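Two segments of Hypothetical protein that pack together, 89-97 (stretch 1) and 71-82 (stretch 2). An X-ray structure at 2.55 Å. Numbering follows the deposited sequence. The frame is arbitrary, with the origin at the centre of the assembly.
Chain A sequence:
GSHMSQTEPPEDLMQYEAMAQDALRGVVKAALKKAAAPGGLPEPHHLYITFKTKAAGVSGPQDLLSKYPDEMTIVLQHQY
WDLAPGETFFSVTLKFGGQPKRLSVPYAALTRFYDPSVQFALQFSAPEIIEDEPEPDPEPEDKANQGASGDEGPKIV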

# COMPACT_ATOMS: atom_id res chain seq x y z
N PHE A 89 -8.68 9.59 -7.76
CA PHE A 89 -9.86 10.03 -7.02
C PHE A 89 -11.08 9.25 -7.50
O PHE A 89 -11.05 8.63 -8.56
CB PHE A 89 -10.10 11.52 -7.26
CG PHE A 89 -10.68 11.82 -8.61
CD1 PHE A 89 -12.05 11.83 -8.80
CD2 PHE A 89 -9.84 12.03 -9.70
CE1 PHE A 89 -12.59 12.03 -10.06
CE2 PHE A 89 -10.37 12.24 -10.97
CZ PHE A 89 -11.75 12.24 -11.15
N PHE A 90 -12.16 9.27 -6.72
CA PHE A 90 -13.39 8.58 -7.12
C PHE A 90 -14.57 9.54 -7.05
O PHE A 90 -14.57 10.50 -6.27
CB PHE A 90 -13.66 7.35 -6.24
CG PHE A 90 -14.03 7.68 -4.81
CD1 PHE A 90 -13.05 7.90 -3.85
CD2 PHE A 90 -15.37 7.73 -4.42
CE1 PHE A 90 -13.39 8.18 -2.51
CE2 PHE A 90 -15.73 8.00 -3.09
CZ PHE A 90 -14.74 8.23 -2.14
N SER A 91 -15.58 9.29 -7.89
CA SER A 91 -16.78 10.11 -7.85
C SER A 91 -17.97 9.15 -7.74
O SER A 91 -17.89 8.01 -8.19
CB SER A 91 -16.87 11.04 -9.09
OG SER A 91 -16.87 10.33 -10.30
N VAL A 92 -19.04 9.62 -7.10
CA VAL A 92 -20.24 8.81 -6.84
C VAL A 92 -21.48 9.69 -6.71
O VAL A 92 -21.38 10.86 -6.34
CB VAL A 92 -20.18 8.09 -5.45
CG1 VAL A 92 -21.13 6.92 -5.43
CG2 VAL A 92 -18.78 7.64 -5.15
N THR A 93 -22.64 9.12 -6.98
CA THR A 93 -23.89 9.84 -6.82
C THR A 93 -24.56 9.26 -5.59
O THR A 93 -24.73 8.04 -5.48
CB THR A 93 -24.82 9.64 -8.01
OG1 THR A 93 -24.22 10.20 -9.18
CG2 THR A 93 -26.16 10.32 -7.74
N LEU A 94 -24.94 10.12 -4.65
CA LEU A 94 -25.61 9.71 -3.43
C LEU A 94 -26.85 10.60 -3.25
O LEU A 94 -27.04 11.58 -3.98
CB LEU A 94 -24.66 9.90 -2.25
CG LEU A 94 -23.30 9.20 -2.25
CD1 LEU A 94 -22.51 9.63 -1.03
CD2 LEU A 94 -23.48 7.68 -2.27
N LYS A 95 -27.69 10.28 -2.27
CA LYS A 95 -28.89 11.06 -2.01
C LYS A 95 -28.86 11.74 -0.66
O LYS A 95 -28.49 11.14 0.34
CB LYS A 95 -30.13 10.17 -2.06
CG LYS A 95 -30.64 9.95 -3.44
CD LYS A 95 -31.89 9.09 -3.41
CE LYS A 95 -32.39 8.90 -4.83
NZ LYS A 95 -33.27 7.72 -4.88
N PHE A 96 -29.27 13.00 -0.64
CA PHE A 96 -29.31 13.77 0.60
C PHE A 96 -30.72 14.35 0.67
O PHE A 96 -31.11 15.18 -0.16
CB PHE A 96 -28.26 14.88 0.57
CG PHE A 96 -26.87 14.37 0.35
CD1 PHE A 96 -26.42 14.07 -0.92
CD2 PHE A 96 -26.02 14.15 1.43
CE1 PHE A 96 -25.13 13.55 -1.12
CE2 PHE A 96 -24.73 13.63 1.24
CZ PHE A 96 -24.29 13.34 -0.04
N GLY A 97 -31.49 13.88 1.65
CA GLY A 97 -32.86 14.33 1.78
C GLY A 97 -33.61 13.97 0.50
O GLY A 97 -34.35 14.80 -0.05
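Stretch 2 (71-82) EMTIVLQHQYWD

A single segment can meet the same β-strand in two ways, and stretch 2 does so here within twelve residues: its first strand, 71–76, crosses strand 89–96 almost at a right angle, whereas its far end turns back to pair with that strand edge to edge. The crossing angle is 101°, and the two axes come no closer than 9.2 Å, a spacing that leaves room for side chains but not for backbone hydrogen bonds. Between the two modes, residues 77–79 leave the extended path, and Gln77, with phi/psi of -148/-79, departs sharply from the strand values before it.

The edge-to-edge part is short. Thr93 and Trp81 form an antiparallel, hydrogen-bonded pair with their CA atoms 5.1 Å apart. Trp81 N donates to Thr93 O at 3.0 Å, and Thr93 N donates to Trp81 O, also at 3.0 Å, so one residue on each strand closes both bonds. The same carbonyl, Thr93 O, receives a CA-H...O contact from Tyr80 CA at 3.3 Å. Two residues along each chain, direct pairing gives way to a water, which donates to Gln79 O at 2.7 Å and accepts from Lys95 N at 2.8 Å; the ladder is thus extended by solvent where the backbones separate. Asp82, at phi/psi 44/52, breaks from the extended conformation on the other side of the pair.

Alternation along a strand sorts its side chains, and the consequences are plain here. Thr93 and Trp81 share one face of the sheet, their CB atoms 4.2 Å apart. On that side the extended Lys95 chain brings NZ to 3.9 Å from Trp81 CH2, while its CD lies 3.8 Å from Gln79 OE1.

Phe90, Val92, Leu94 and Phe96 supply the apolar contacts with the crossing strand and with Tyr80. Leu94 is central: its CD1 lies 3.7 Å from Ile74 CB, while its CD2 lies 3.9 Å from Leu76 CD2 and 3.5 Å from Tyr80 CB, so one side chain touches both the crossing strand and the returning segment. Val92 does likewise through CG1, 4.2 Å from Leu76 CD2 and 3.9 Å from Tyr80 CB. Farther out, Phe96 CE2 meets Met72 CE at 3.8 Å, and Ile74 CD1 approaches the edge of the Phe90 ring, 4.3 Å from CE2. Met72, Ile74 and Leu76, alternate residues of the crossing strand, make these contacts, whereas Val75 points away.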

# COMPACT_ATOMS: atom_id res chain seq x y z
N GLU A 71 -14.89 17.36 8.21
CA GLU A 71 -15.09 15.93 7.95
C GLU A 71 -16.46 15.59 7.40
O GLU A 71 -17.44 16.28 7.66
CB GLU A 71 -14.87 15.14 9.24
CG GLU A 71 -13.48 15.27 9.84
CD GLU A 71 -12.46 14.41 9.13
OE1 GLU A 71 -12.61 13.17 9.17
OE2 GLU A 71 -11.51 14.97 8.53
N MET A 72 -16.53 14.50 6.64
CA MET A 72 -17.80 14.04 6.10
C MET A 72 -17.70 12.56 5.83
O MET A 72 -16.76 12.10 5.17
CB MET A 72 -18.18 14.76 4.80
CG MET A 72 -19.56 14.35 4.28
SD MET A 72 -20.17 15.20 2.79
CE MET A 72 -21.06 13.90 2.02
N THR A 73 -18.65 11.80 6.35
CA THR A 73 -18.68 10.37 6.13
C THR A 73 -19.80 10.03 5.17
O THR A 73 -20.86 10.66 5.19
CB THR A 73 -18.91 9.59 7.45
OG1 THR A 73 -17.81 9.83 8.34
CG2 THR A 73 -19.01 8.09 7.19
N ILE A 74 -19.55 9.06 4.31
CA ILE A 74 -20.57 8.61 3.38
C ILE A 74 -20.58 7.11 3.48
O ILE A 74 -19.56 6.50 3.79
CB ILE A 74 -20.29 9.04 1.90
CG1 ILE A 74 -19.00 8.40 1.38
CG2 ILE A 74 -20.22 10.55 1.80
CD1 ILE A 74 -18.63 8.88 -0.00
N VAL A 75 -21.74 6.50 3.26
CA VAL A 75 -21.84 5.06 3.34
C VAL A 75 -22.21 4.56 1.95
O VAL A 75 -23.07 5.16 1.27
CB VAL A 75 -22.90 4.64 4.39
CG1 VAL A 75 -24.25 5.27 4.07
CG2 VAL A 75 -23.01 3.13 4.45
N LEU A 76 -21.54 3.49 1.52
CA LEU A 76 -21.78 2.88 0.22
C LEU A 76 -22.37 1.51 0.50
O LEU A 76 -21.65 0.56 0.78
CB LEU A 76 -20.47 2.75 -0.56
CG LEU A 76 -19.78 4.09 -0.87
CD1 LEU A 76 -18.49 3.83 -1.61
CD2 LEU A 76 -20.72 4.96 -1.70
N GLN A 77 -23.69 1.43 0.44
CA GLN A 77 -24.37 0.18 0.75
C GLN A 77 -25.65 0.04 -0.07
O GLN A 77 -25.67 -0.65 -1.09
CB GLN A 77 -24.67 0.15 2.25
CG GLN A 77 -25.44 -1.06 2.78
CD GLN A 77 -25.52 -1.08 4.32
OE1 GLN A 77 -25.85 -0.08 4.96
NE2 GLN A 77 -25.22 -2.24 4.91
N HIS A 78 -26.71 0.71 0.38
CA HIS A 78 -28.01 0.64 -0.29
C HIS A 78 -28.29 1.76 -1.27
O HIS A 78 -29.13 1.59 -2.15
CB HIS A 78 -29.14 0.64 0.75
CG HIS A 78 -29.02 -0.45 1.76
ND1 HIS A 78 -28.92 -0.20 3.11
CD2 HIS A 78 -28.97 -1.80 1.62
CE1 HIS A 78 -28.80 -1.34 3.77
NE2 HIS A 78 -28.83 -2.33 2.88
N GLN A 79 -27.61 2.89 -1.12
CA GLN A 79 -27.92 4.02 -2.00
C GLN A 79 -26.76 4.79 -2.60
O GLN A 79 -26.33 5.82 -2.07
CB GLN A 79 -28.86 4.98 -1.26
CG GLN A 79 -30.22 4.36 -0.92
CD GLN A 79 -31.18 5.34 -0.27
OE1 GLN A 79 -31.41 6.43 -0.79
NE2 GLN A 79 -31.74 4.96 0.87
N TYR A 80 -26.26 4.27 -3.71
CA TYR A 80 -25.18 4.91 -4.44
C TYR A 80 -25.24 4.45 -5.89
O TYR A 80 -25.55 3.30 -6.19
CB TYR A 80 -23.81 4.60 -3.84
CG TYR A 80 -23.33 3.19 -4.02
CD1 TYR A 80 -23.66 2.20 -3.11
CD2 TYR A 80 -22.46 2.86 -5.06
CE1 TYR A 80 -23.13 0.91 -3.21
CE2 TYR A 80 -21.92 1.58 -5.18
CZ TYR A 80 -22.26 0.61 -4.25
OH TYR A 80 -21.71 -0.65 -4.35
N TRP A 81 -24.95 5.38 -6.79
CA TRP A 81 -25.03 5.10 -8.20
C TRP A 81 -23.81 5.60 -8.91
O TRP A 81 -23.13 6.51 -8.42
CB TRP A 81 -26.26 5.81 -8.77
CG TRP A 81 -27.54 5.32 -8.19
CD1 TRP A 81 -28.32 4.31 -8.68
CD2 TRP A 81 -28.15 5.73 -6.95
NE1 TRP A 81 -29.37 4.06 -7.82
CE2 TRP A 81 -29.29 4.92 -6.75
CE3 TRP A 81 -27.83 6.70 -5.99
CZ2 TRP A 81 -30.12 5.04 -5.63
CZ3 TRP A 81 -28.66 6.83 -4.87
CH2 TRP A 81 -29.79 6.00 -4.70
N ASP A 82 -23.54 4.99 -10.06
CA ASP A 82 -22.43 5.37 -10.91
C ASP A 82 -21.11 5.62 -10.19
O ASP A 82 -20.48 6.67 -10.36
CB ASP A 82 -22.86 6.60 -11.71
CG ASP A 82 -24.19 6.37 -12.44
OD1 ASP A 82 -24.27 5.44 -13.28
OD2 ASP A 82 -25.17 7.12 -12.16
O HOH W 1 -27.14 8.06 -0.73